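Side-chain contacts in topoisomerase I-like protein (Leishmania donovani, PDB 2B9S), which probably relaxes supercoiled DNA as one subunit of a heterodimeric type IB topoisomerase, a family that cuts and reseals one strand through a phosphotyrosine intermediate: residues Leu101-Phe104 with Glu105-Tyr108; Val177-Gln180 with Pro181-Thr185; Asp362-Pro366 with Thr367-Asp371; Asp378-Ser381 with Ala382-Arg386. All blocks are in the same frame, centred on the assembly; numbering follows the deposited sequence.

Contact 1: Leu101-Phe104 with Glu105-Tyr108; sequences LCDF and EPIY
Asp-103 and Glu-105 meet where strand 102-103 runs directly into helix 105-119, and their carboxylate planes stand 44° apart as the two chains slant past each other. Having swung CG away from its own backbone N (chi1 -171°), Asp-103 carries OD1 forward to the first turn of the helix. There OD1 accepts from Glu-105 N at 3.1 Å, on the anti side of the carboxylate and 30° out of its plane, which makes an Asx turn leading into the helix; the same oxygen lies 3.1 Å from Glu-105 CB. The Glu-105 chain bends at its second side-chain torsion and takes its carboxylate to other partners: a salt bridge to Lys-67 and a hydrogen bond to Gln-109, one turn further along the helix.

Phe-104, at the N-cap position, turns its ring from the helix into the core, edge-to-face with Phe-63 and against Ile-43. Across the junction it works through its backbone: Phe-104 O takes the N-H of Tyr-108 at 3.0 Å in an almost straight bond, with Ile-107 CB 3.7 Å from that oxygen.

Two acidic groups thus gather at a helix N-terminus, with Asp-103 OD1 and Glu-105 OE1 5.0 Å apart. The like charges should disfavour each other somewhat, but the N-H of Glu-105 and the amino group of Lys-67 would probably offset that cost.

Contact 2: Val177-Gln180 with Pro181-Thr185; sequences VRVQ and PEDIT
Gln-180 and Asp-183 exchange a pair of hydrogen bonds that ties this short turn together. Gln-180 N donates to Asp-183 OD2 over 2.7 Å in a nearly straight bond (164°), arriving on the anti side of the carboxylate. In return, Asp-183 N donates to Gln-180 O at 2.9 Å, but from above the carbonyl plane, 56° out of it, as the tight curl of the chain dictates. OD2 can reach Gln-180 N because CG lies beside the backbone N of Asp-183 (chi1 -61°), which folds the carboxylate back over the preceding residues. The turn gains a further backbone bond from Ile-184 N to Pro-181 O.

Residues 181-183 form a single 3-10 turn, begun by a proline and leading into strand 185-187 of a mixed four-stranded sheet; side chain and main chain of Asp-183 together fasten its start. The side chain of Gln-180 lies beside the ring of Pro-181, pointing the same way, with Gln-180 NE2 3.4 Å from Pro-181 CD.

On the apolar side, Val-179 and Ile-184 cross at about a right angle, CG1 of Val-179 resting 3.6 Å from CD1 of Ile-184, and both also pack on Trp-218 of strand 216-219. The remaining charged groups find partners beyond the turn: Glu-182 gives one carboxylate oxygen to His-201 ND1 and the other to Lys-202 N, whereas the guanidinium of Arg-178 makes a salt bridge with Glu-58 and a weak hydrogen bond to Pro-34 O.

Contact 3: Asp362-Pro366 with Thr367-Asp371; sequences DQLNP and TQLND. With nucleotides of chain C.
A capping box closes the N-terminus of helix 366-373, built by Asn-365 at the N-cap and Gln-368 three residues on. Each side chain accepts from the other's backbone. Asn-365 OD1 takes the N-H of Gln-368 at 3.0 Å, the donor tilted 21° from the carbonyl plane, and Gln-368 OE1 takes the N-H of Asn-365 at 2.9 Å, in plane and on a lone pair. The asparagine reaches this position because CG sits between its own N and carbonyl carbon (chi1 69°), which aims OD1 at the helix start. Gln-368 comes back the other way with CG beside its backbone N and the chain extended beyond. The two side chains cross at about a right angle, their amide planes 37° apart.

Further round the turn, the backbone oxygens of Asn-365 and Pro-366 accept from Leu-369 N and Asn-370 N. Asn-370 then faces the DNA: its ND2 donates to OP2 of deoxycytidine DC17 of chain C at 2.9 Å, a nearly straight bond, while its OD1 receives the N-H of Ala-382, a bond that fixes which end of the amide meets the phosphate.

Next to the box, Leu-364 CD2 lies 4.0 Å from Leu-369 CD1, and both leucines pack on Ala-280 of helix 272-287, against which the capped end of helix 366-373 is thereby seated.

Contact 4: Asp378-Ser381 with Ala382-Arg386; sequences DGLS and AKVFR. With VO4 (vanadate ion), chain F; nucleotides of chain C; nucleotides of chain A.
Ser-381 opens a type I beta turn that runs to Val-384, between helix 366-373 and the body of helix 384-400. Its carbonyl oxygen accepts from Val-384 N at 3.3 Å, with the donor standing 49° out of the carbonyl plane. Within the turn, Lys-383 N donates to OP1 of deoxycytidine DC17 of chain C at 2.8 Å.

Ser-381 OG donates to that same OP1 at 2.8 Å; lying between its own N and carbonyl carbon (chi1 71°), the hydroxyl points at the phosphate, and side chain and backbone N-H grip one oxygen together. Lys-383 then bends at chi3 and chi4 and carries NZ to OP1 of thymidine nucleotide DT10 of chain A, 2.9 Å away. On the apolar side of the turn, Leu-380 CD1 touches Val-384 CG1 at 4.0 Å, and the two residues share Leu-252 of helix 236-266 as a neighbour. The edge of the Phe-385 ring approaches Ser-381 O.

At the far end, Arg-386 meets the vanadate edge-on: NH2 donates to O1 in the plane of the guanidinium, 2.8 Å long and nearly straight (167°). NH2 also reaches Cys-427 O, while NE donates to Tyr-22 OH of the other protein chain. With Arg-290, Lys-328 and His-429, Arg-386 lines the vanadate pocket, the active site of a type IB topoisomerase caught in a transition-state mimic.

How the contacts relate
Contacts 3 and 4 form one DNA-binding surface, their centres 14 Å apart. They are joined directly, through the amide of Asn-370 and by Leu-369 packing on the Ala-382 methyl group. Both hold the phosphate of DC17 of chain C, one through each non-bridging oxygen, yet only contact 4 reaches the vanadate; the side chain of Asn-370 stays about 13 Å from it. Contacts 1 and 2 lie in the sequence range of the DNA-binding fragment, their nearest atoms about 14 Å and 8 Å from the bound DNA. They are well removed from contacts 3 and 4: contact 2 lies 36 Å from contact 4, and contact 1 52 Å, between centres. Neither touches the vanadate pocket.

Contact 1: Leu101-Phe104 with Glu105-Tyr108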
loop_
_atom_site.group_PDB
_atom_site.type_symbol
_atom_site.label_atom_id
_atom_site.label_comp_id
_atom_site.label_asym_id
_atom_site.label_seq_id
_atom_site.Cartn_x
_atom_site.Cartn_y
_atom_site.Cartn_z
ATOM N N LEU D 101 9.787 15.959 31.801
ATOM C CA LEU D 101 10.117 17.306 32.269
ATOM C C LEU D 101 10.126 18.376 31.170
ATOM O O LEU D 101 10.404 19.544 31.455
ATOM C CB LEU D 101 11.468 17.290 33.005
ATOM C CG LEU D 101 11.541 16.453 34.283
ATOM C CD1 LEU D 101 12.897 16.635 34.928
ATOM C CD2 LEU D 101 10.434 16.851 35.252
ATOM N N CYS D 102 9.826 17.980 29.930
ATOM C CA CYS D 102 9.749 18.910 28.799
ATOM C C CYS D 102 8.353 19.463 28.680
ATOM O O CYS D 102 7.404 18.697 28.619
ATOM C CB CYS D 102 10.079 18.213 27.482
ATOM S SG CYS D 102 11.709 17.543 27.325
ATOM N N ASP D 103 8.217 20.785 28.608
ATOM C CA ASP D 103 6.915 21.414 28.422
ATOM C C ASP D 103 6.880 22.100 27.060
ATOM O O ASP D 103 7.543 23.109 26.840
ATOM C CB ASP D 103 6.676 22.415 29.542
ATOM C CG ASP D 103 5.265 22.972 29.574
ATOM O OD1 ASP D 103 4.504 22.854 28.593
ATOM O OD2 ASP D 103 4.923 23.562 30.612
ATOM N N PHE D 104 6.084 21.542 26.155
ATOM C CA PHE D 104 6.004 21.985 24.769
ATOM C C PHE D 104 4.901 22.976 24.517
ATOM O O PHE D 104 4.635 23.319 23.373
ATOM C CB PHE D 104 5.767 20.785 23.856
ATOM C CG PHE D 104 6.881 19.786 23.857
ATOM C CD1 PHE D 104 7.970 19.942 22.994
ATOM C CD2 PHE D 104 6.826 18.657 24.694
ATOM C CE1 PHE D 104 9.002 19.017 22.978
ATOM C CE2 PHE D 104 7.870 17.708 24.688
ATOM C CZ PHE D 104 8.959 17.893 23.822
ATOM N N GLU D 105 4.268 23.450 25.583
ATOM C CA GLU D 105 3.058 24.270 25.477
ATOM C C GLU D 105 3.199 25.581 24.662
ATOM O O GLU D 105 2.310 25.902 23.854
ATOM C CB GLU D 105 2.456 24.507 26.877
ATOM C CG GLU D 105 0.996 24.960 26.883
ATOM C CD GLU D 105 0.023 23.995 26.141
ATOM O OE1 GLU D 105 0.347 22.810 25.869
ATOM O OE2 GLU D 105 -1.096 24.439 25.835
ATOM N N PRO D 106 4.301 26.352 24.862
ATOM C CA PRO D 106 4.441 27.543 23.998
ATOM C C PRO D 106 4.444 27.201 22.489
ATOM O O PRO D 106 3.846 27.921 21.690
ATOM C CB PRO D 106 5.784 28.150 24.446
ATOM C CG PRO D 106 6.004 27.625 25.837
ATOM C CD PRO D 106 5.413 26.246 25.834
ATOM N N ILE D 107 5.095 26.106 22.094
ATOM C CA ILE D 107 5.092 25.733 20.687
ATOM C C ILE D 107 3.709 25.244 20.242
ATOM O O ILE D 107 3.232 25.628 19.172
ATOM C CB ILE D 107 6.163 24.690 20.340
ATOM C CG1 ILE D 107 7.570 25.284 20.558
ATOM C CG2 ILE D 107 5.909 24.157 18.910
ATOM C CD1 ILE D 107 8.716 24.278 20.391
ATOM N N TYR D 108 3.068 24.398 21.053
ATOM C CA TYR D 108 1.694 23.977 20.766
ATOM C C TYR D 108 0.767 25.157 20.531
ATOM O O TYR D 108 0.007 25.181 19.569
ATOM C CB TYR D 108 1.117 23.133 21.901
ATOM C CG TYR D 108 -0.269 22.613 21.570
ATOM C CD1 TYR D 108 -1.375 22.992 22.321
ATOM C CD2 TYR D 108 -0.467 21.751 20.488
ATOM C CE1 TYR D 108 -2.641 22.507 22.019
ATOM C CE2 TYR D 108 -1.719 21.268 20.167
ATOM C CZ TYR D 108 -2.810 21.642 20.942
ATOM O OH TYR D 108 -4.073 21.162 20.622
#

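Contact 2: Val177-Gln180 with Pro181-Thr185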
loop_
_atom_site.group_PDB
_atom_site.type_symbol
_atom_site.label_atom_id
_atom_site.label_comp_id
_atom_site.label_asym_id
_atom_site.label_seq_id
_atom_site.Cartn_x
_atom_site.Cartn_y
_atom_site.Cartn_z
ATOM N N VAL D 177 14.078 11.584 8.411
ATOM C CA VAL D 177 14.814 12.822 8.132
ATOM C C VAL D 177 14.542 13.408 6.739
ATOM O O VAL D 177 14.009 12.722 5.836
ATOM C CB VAL D 177 16.344 12.717 8.418
ATOM C CG1 VAL D 177 16.602 12.180 9.831
ATOM C CG2 VAL D 177 17.083 11.877 7.339
ATOM N N ARG D 178 14.875 14.692 6.600
ATOM C CA ARG D 178 14.782 15.424 5.333
ATOM C C ARG D 178 15.644 14.780 4.259
ATOM O O ARG D 178 16.828 14.552 4.467
ATOM C CB ARG D 178 15.198 16.897 5.512
ATOM C CG ARG D 178 14.819 17.786 4.315
ATOM C CD ARG D 178 15.036 19.263 4.605
ATOM N NE ARG D 178 14.112 19.801 5.610
ATOM C CZ ARG D 178 12.931 20.372 5.374
ATOM N NH1 ARG D 178 12.440 20.505 4.145
ATOM N NH2 ARG D 178 12.220 20.814 6.395
ATOM N N VAL D 179 15.018 14.480 3.128
ATOM C CA VAL D 179 15.703 13.988 1.937
ATOM C C VAL D 179 16.456 15.132 1.215
ATOM O O VAL D 179 15.863 16.148 0.837
ATOM C CB VAL D 179 14.700 13.309 0.972
ATOM C CG1 VAL D 179 15.429 12.640 -0.208
ATOM C CG2 VAL D 179 13.837 12.299 1.729
ATOM N N GLN D 180 17.764 14.955 1.039
ATOM C CA GLN D 180 18.598 15.891 0.258
ATOM C C GLN D 180 18.759 15.423 -1.209
ATOM O O GLN D 180 18.571 14.238 -1.511
ATOM C CB GLN D 180 19.974 16.071 0.919
ATOM C CG GLN D 180 19.968 16.761 2.327
ATOM C CD GLN D 180 19.358 18.186 2.362
ATOM O OE1 GLN D 180 18.900 18.641 3.412
ATOM N NE2 GLN D 180 19.353 18.879 1.233
ATOM N N PRO D 181 19.090 16.353 -2.130
ATOM C CA PRO D 181 19.445 15.922 -3.483
ATOM C C PRO D 181 20.487 14.784 -3.523
ATOM O O PRO D 181 20.392 13.904 -4.377
ATOM C CB PRO D 181 19.998 17.196 -4.116
ATOM C CG PRO D 181 19.345 18.309 -3.370
ATOM C CD PRO D 181 19.137 17.830 -1.985
ATOM N N GLU D 182 21.434 14.788 -2.580
ATOM C CA GLU D 182 22.477 13.770 -2.494
ATOM C C GLU D 182 21.955 12.378 -2.151
ATOM O O GLU D 182 22.684 11.389 -2.267
ATOM C CB GLU D 182 23.550 14.185 -1.469
ATOM C CG GLU D 182 24.523 15.295 -1.952
ATOM C CD GLU D 182 23.910 16.718 -2.040
ATOM O OE1 GLU D 182 22.879 17.023 -1.408
ATOM O OE2 GLU D 182 24.479 17.563 -2.741
ATOM N N ASP D 183 20.701 12.309 -1.713
ATOM C CA ASP D 183 20.052 11.043 -1.357
ATOM C C ASP D 183 19.335 10.415 -2.558
ATOM O O ASP D 183 19.066 9.209 -2.567
ATOM C CB ASP D 183 19.045 11.283 -0.212
ATOM C CG ASP D 183 19.706 11.804 1.063
ATOM O OD1 ASP D 183 20.784 11.297 1.413
ATOM O OD2 ASP D 183 19.155 12.713 1.724
ATOM N N ILE D 184 19.046 11.243 -3.566
ATOM C CA ILE D 184 18.159 10.895 -4.689
ATOM C C ILE D 184 18.911 10.483 -5.955
ATOM O O ILE D 184 19.800 11.195 -6.442
ATOM C CB ILE D 184 17.165 12.044 -4.988
ATOM C CG1 ILE D 184 16.275 12.277 -3.763
ATOM C CG2 ILE D 184 16.290 11.743 -6.225
ATOM C CD1 ILE D 184 15.603 13.631 -3.715
ATOM N N THR D 185 18.554 9.298 -6.450
ATOM C CA THR D 185 19.052 8.768 -7.723
ATOM C C THR D 185 17.997 9.092 -8.777
ATOM O O THR D 185 16.807 8.806 -8.600
ATOM C CB THR D 185 19.320 7.236 -7.640
ATOM O OG1 THR D 185 20.305 6.982 -6.628
ATOM C CG2 THR D 185 19.840 6.673 -8.964
#

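Contact 3: Asp362-Pro366 with Thr367-Asp371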
loop_
_atom_site.group_PDB
_atom_site.type_symbol
_atom_site.label_atom_id
_atom_site.label_comp_id
_atom_site.label_asym_id
_atom_site.label_seq_id
_atom_site.Cartn_x
_atom_site.Cartn_y
_atom_site.Cartn_z
ATOM N N ASP D 362 5.553 -24.604 9.682
ATOM C CA ASP D 362 6.993 -24.479 9.928
ATOM C C ASP D 362 7.901 -25.036 8.809
ATOM O O ASP D 362 9.073 -24.676 8.709
ATOM C CB ASP D 362 7.360 -25.084 11.300
ATOM C CG ASP D 362 7.359 -26.619 11.313
ATOM O OD1 ASP D 362 6.281 -27.260 11.154
ATOM O OD2 ASP D 362 8.465 -27.174 11.521
ATOM N N GLN D 363 7.330 -25.899 7.971
ATOM C CA GLN D 363 8.038 -26.525 6.858
ATOM C C GLN D 363 7.624 -25.942 5.488
ATOM O O GLN D 363 7.890 -26.552 4.451
ATOM C CB GLN D 363 7.818 -28.051 6.905
ATOM C CG GLN D 363 8.381 -28.734 8.177
ATOM C CD GLN D 363 9.877 -28.520 8.345
ATOM O OE1 GLN D 363 10.642 -28.746 7.411
ATOM N NE2 GLN D 363 10.301 -28.087 9.536
ATOM N N LEU D 364 6.982 -24.773 5.497
ATOM C CA LEU D 364 6.540 -24.083 4.268
ATOM C C LEU D 364 6.855 -22.567 4.263
ATOM O O LEU D 364 6.437 -21.838 5.169
ATOM C CB LEU D 364 5.017 -24.264 4.075
ATOM C CG LEU D 364 4.358 -23.496 2.910
ATOM C CD1 LEU D 364 4.717 -24.096 1.529
ATOM C CD2 LEU D 364 2.866 -23.414 3.087
ATOM N N ASN D 365 7.556 -22.089 3.241
ATOM C CA ASN D 365 7.706 -20.635 3.049
ATOM C C ASN D 365 7.076 -20.145 1.729
ATOM O O ASN D 365 6.748 -20.963 0.881
ATOM C CB ASN D 365 9.178 -20.175 3.221
ATOM C CG ASN D 365 10.082 -20.668 2.119
ATOM O OD1 ASN D 365 9.740 -20.597 0.928
ATOM N ND2 ASN D 365 11.256 -21.168 2.502
ATOM N N PRO D 366 6.848 -18.819 1.581
ATOM C CA PRO D 366 6.205 -18.304 0.355
ATOM C C PRO D 366 6.924 -18.655 -0.955
ATOM O O PRO D 366 6.270 -18.909 -1.957
ATOM C CB PRO D 366 6.170 -16.790 0.602
ATOM C CG PRO D 366 6.098 -16.679 2.121
ATOM C CD PRO D 366 7.092 -17.722 2.546
ATOM N N THR D 367 8.253 -18.683 -0.930
ATOM C CA THR D 367 9.077 -19.081 -2.081
ATOM C C THR D 367 8.737 -20.481 -2.621
ATOM O O THR D 367 8.616 -20.674 -3.824
ATOM C CB THR D 367 10.575 -18.987 -1.716
ATOM O OG1 THR D 367 10.986 -17.626 -1.819
ATOM C CG2 THR D 367 11.434 -19.809 -2.641
ATOM N N GLN D 368 8.604 -21.446 -1.716
ATOM C CA GLN D 368 8.279 -22.825 -2.081
ATOM C C GLN D 368 6.880 -22.904 -2.648
ATOM O O GLN D 368 6.657 -23.573 -3.649
ATOM C CB GLN D 368 8.389 -23.736 -0.870
ATOM C CG GLN D 368 9.761 -23.715 -0.212
ATOM C CD GLN D 368 9.786 -24.555 1.036
ATOM O OE1 GLN D 368 9.068 -24.290 1.996
ATOM N NE2 GLN D 368 10.609 -25.581 1.028
ATOM N N LEU D 369 5.946 -22.197 -2.008
ATOM C CA LEU D 369 4.571 -22.135 -2.476
ATOM C C LEU D 369 4.441 -21.502 -3.873
ATOM O O LEU D 369 3.747 -22.047 -4.735
ATOM C CB LEU D 369 3.689 -21.426 -1.448
ATOM C CG LEU D 369 2.182 -21.582 -1.667
ATOM C CD1 LEU D 369 1.506 -22.043 -0.395
ATOM C CD2 LEU D 369 1.594 -20.296 -2.140
ATOM N N ASN D 370 5.114 -20.378 -4.103
ATOM C CA ASN D 370 5.028 -19.719 -5.391
ATOM C C ASN D 370 5.762 -20.454 -6.506
ATOM O O ASN D 370 5.363 -20.354 -7.664
ATOM C CB ASN D 370 5.470 -18.253 -5.315
ATOM C CG ASN D 370 4.429 -17.358 -4.671
ATOM O OD1 ASN D 370 3.231 -17.524 -4.894
ATOM N ND2 ASN D 370 4.881 -16.388 -3.890
ATOM N N ASP D 371 6.831 -21.176 -6.161
ATOM C CA ASP D 371 7.522 -22.033 -7.129
ATOM C C ASP D 371 6.643 -23.209 -7.566
ATOM O O ASP D 371 6.523 -23.485 -8.765
ATOM C CB ASP D 371 8.883 -22.497 -6.598
ATOM C CG ASP D 371 9.937 -21.383 -6.635
ATOM O OD1 ASP D 371 9.660 -20.326 -7.230
ATOM O OD2 ASP D 371 11.043 -21.551 -6.082
ATOM P P DC C 17 2.888 -13.155 -4.017
ATOM O OP1 DC C 17 1.831 -13.455 -5.014
ATOM O OP2 DC C 17 3.193 -14.145 -2.990
ATOM O "O5'" DC C 17 4.196 -12.882 -4.854
ATOM C "C5'" DC C 17 4.233 -12.031 -5.986
ATOM C "C4'" DC C 17 5.697 -11.900 -6.336
ATOM O "O4'" DC C 17 6.338 -11.026 -5.375
ATOM C "C3'" DC C 17 6.496 -13.206 -6.287
ATOM O "O3'" DC C 17 7.259 -13.257 -7.468
ATOM C "C2'" DC C 17 7.453 -13.017 -5.121
ATOM C "C1'" DC C 17 7.668 -11.505 -5.181
ATOM N N1 DC C 17 8.267 -10.900 -3.944
ATOM C C2 DC C 17 9.122 -9.806 -4.074
ATOM O O2 DC C 17 9.368 -9.365 -5.225
ATOM N N3 DC C 17 9.665 -9.257 -2.948
ATOM C C4 DC C 17 9.386 -9.768 -1.741
ATOM N N4 DC C 17 9.979 -9.190 -0.694
ATOM C C5 DC C 17 8.524 -10.890 -1.567
ATOM C C6 DC C 17 7.982 -11.413 -2.683
#

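Contact 4: Asp378-Ser381 with Ala382-Arg386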
loop_
_atom_site.group_PDB
_atom_site.type_symbol
_atom_site.label_atom_id
_atom_site.label_comp_id
_atom_site.label_asym_id
_atom_site.label_seq_id
_atom_site.Cartn_x
_atom_site.Cartn_y
_atom_site.Cartn_z
ATOM N N ASP D 378 2.215 -20.204 -16.002
ATOM C CA ASP D 378 3.284 -19.207 -15.998
ATOM C C ASP D 378 2.836 -17.914 -15.317
ATOM O O ASP D 378 1.710 -17.435 -15.531
ATOM C CB ASP D 378 3.766 -18.917 -17.427
ATOM C CG ASP D 378 4.349 -20.152 -18.111
ATOM O OD1 ASP D 378 4.851 -21.064 -17.401
ATOM O OD2 ASP D 378 4.294 -20.215 -19.361
ATOM N N GLY D 379 3.721 -17.361 -14.488
ATOM C CA GLY D 379 3.410 -16.159 -13.723
ATOM C C GLY D 379 2.505 -16.356 -12.510
ATOM O O GLY D 379 2.273 -15.405 -11.779
ATOM N N LEU D 380 2.000 -17.566 -12.275
ATOM C CA LEU D 380 1.069 -17.784 -11.168
ATOM C C LEU D 380 1.741 -17.679 -9.785
ATOM O O LEU D 380 2.796 -18.255 -9.535
ATOM C CB LEU D 380 0.312 -19.112 -11.317
ATOM C CG LEU D 380 -0.829 -19.396 -10.327
ATOM C CD1 LEU D 380 -1.997 -18.434 -10.496
ATOM C CD2 LEU D 380 -1.292 -20.846 -10.389
ATOM N N SER D 381 1.116 -16.911 -8.902
ATOM C CA SER D 381 1.640 -16.674 -7.563
ATOM C C SER D 381 0.427 -16.468 -6.693
ATOM O O SER D 381 -0.672 -16.370 -7.220
ATOM C CB SER D 381 2.589 -15.454 -7.527
ATOM O OG SER D 381 1.880 -14.244 -7.680
ATOM N N ALA D 382 0.619 -16.425 -5.373
ATOM C CA ALA D 382 -0.495 -16.401 -4.427
ATOM C C ALA D 382 -1.409 -15.182 -4.494
ATOM O O ALA D 382 -2.595 -15.290 -4.143
ATOM C CB ALA D 382 -0.002 -16.629 -2.984
ATOM N N LYS D 383 -0.876 -14.028 -4.909
ATOM C CA LYS D 383 -1.662 -12.787 -4.872
ATOM C C LYS D 383 -2.741 -12.846 -5.935
ATOM O O LYS D 383 -3.790 -12.216 -5.803
ATOM C CB LYS D 383 -0.788 -11.526 -5.002
ATOM C CG LYS D 383 -0.259 -11.218 -6.420
ATOM C CD LYS D 383 0.608 -9.947 -6.457
ATOM C CE LYS D 383 -0.244 -8.674 -6.530
ATOM N NZ LYS D 383 -0.992 -8.520 -7.847
ATOM N N VAL D 384 -2.479 -13.643 -6.972
ATOM C CA VAL D 384 -3.385 -13.810 -8.119
ATOM C C VAL D 384 -4.726 -14.443 -7.711
ATOM O O VAL D 384 -5.773 -14.098 -8.279
ATOM C CB VAL D 384 -2.698 -14.613 -9.295
ATOM C CG1 VAL D 384 -3.634 -14.750 -10.502
ATOM C CG2 VAL D 384 -1.407 -13.948 -9.721
ATOM N N PHE D 385 -4.699 -15.352 -6.728
ATOM C CA PHE D 385 -5.928 -15.968 -6.200
ATOM C C PHE D 385 -6.839 -14.950 -5.552
ATOM O O PHE D 385 -8.064 -15.134 -5.446
ATOM C CB PHE D 385 -5.595 -17.049 -5.173
ATOM C CG PHE D 385 -5.204 -18.366 -5.781
ATOM C CD1 PHE D 385 -3.879 -18.623 -6.110
ATOM C CD2 PHE D 385 -6.175 -19.347 -6.029
ATOM C CE1 PHE D 385 -3.509 -19.856 -6.671
ATOM C CE2 PHE D 385 -5.828 -20.579 -6.590
ATOM C CZ PHE D 385 -4.498 -20.839 -6.919
ATOM N N ARG D 386 -6.233 -13.871 -5.097
ATOM C CA ARG D 386 -6.957 -12.848 -4.378
ATOM C C ARG D 386 -7.712 -11.957 -5.385
ATOM O O ARG D 386 -8.887 -11.622 -5.177
ATOM C CB ARG D 386 -5.961 -12.063 -3.518
ATOM C CG ARG D 386 -6.518 -11.527 -2.267
ATOM C CD ARG D 386 -5.399 -10.881 -1.420
ATOM N NE ARG D 386 -5.935 -9.741 -0.695
ATOM C CZ ARG D 386 -6.627 -9.824 0.429
ATOM N NH1 ARG D 386 -6.865 -11.005 0.993
ATOM N NH2 ARG D 386 -7.051 -8.718 1.014
HETATM V V VO4 F . -4.537 -5.991 -0.616
HETATM O O1 VO4 F . -6.113 -6.245 0.074
HETATM O O2 VO4 F . -3.233 -7.164 -0.432
ATOM P P DC C 17 2.888 -13.155 -4.017
ATOM O OP1 DC C 17 1.831 -13.455 -5.014
ATOM O OP2 DC C 17 3.193 -14.145 -2.990
ATOM O "O5'" DC C 17 4.196 -12.882 -4.854
ATOM C "C5'" DC C 17 4.233 -12.031 -5.986
ATOM C "C4'" DC C 17 5.697 -11.900 -6.336
ATOM O "O4'" DC C 17 6.338 -11.026 -5.375
ATOM C "C3'" DC C 17 6.496 -13.206 -6.287
ATOM O "O3'" DC C 17 7.259 -13.257 -7.468
ATOM C "C2'" DC C 17 7.453 -13.017 -5.121
ATOM C "C1'" DC C 17 7.668 -11.505 -5.181
ATOM N N1 DC C 17 8.267 -10.900 -3.944
ATOM C C2 DC C 17 9.122 -9.806 -4.074
ATOM O O2 DC C 17 9.368 -9.365 -5.225
ATOM N N3 DC C 17 9.665 -9.257 -2.948
ATOM C C4 DC C 17 9.386 -9.768 -1.741
ATOM N N4 DC C 17 9.979 -9.190 -0.694
ATOM C C5 DC C 17 8.524 -10.890 -1.567
ATOM C C6 DC C 17 7.982 -11.413 -2.683
ATOM P P DT A 10 -2.375 -5.152 -7.058
ATOM O OP1 DT A 10 -2.911 -6.509 -7.123
ATOM O OP2 DT A 10 -2.956 -4.007 -7.808
ATOM O "O5'" DT A 10 -2.410 -4.694 -5.526
ATOM C "C5'" DT A 10 -2.286 -5.635 -4.441
ATOM C "C4'" DT A 10 -2.440 -4.920 -3.120
ATOM O "O4'" DT A 10 -1.477 -3.849 -2.979
ATOM C "C3'" DT A 10 -3.782 -4.217 -2.905
ATOM O "O3'" DT A 10 -4.228 -4.568 -1.631
ATOM C "C2'" DT A 10 -3.509 -2.719 -2.936
ATOM C "C1'" DT A 10 -2.117 -2.736 -2.340
ATOM N N1 DT A 10 -1.275 -1.546 -2.587
ATOM C C2 DT A 10 -0.621 -0.971 -1.509
ATOM O O2 DT A 10 -0.732 -1.368 -0.367
ATOM N N3 DT A 10 0.165 0.107 -1.821
ATOM C C4 DT A 10 0.364 0.662 -3.083
ATOM O O4 DT A 10 1.111 1.633 -3.233
ATOM C C5 DT A 10 -0.355 0.032 -4.165
ATOM C C7 DT A 10 -0.334 0.615 -5.560
ATOM C C6 DT A 10 -1.122 -1.044 -3.878
#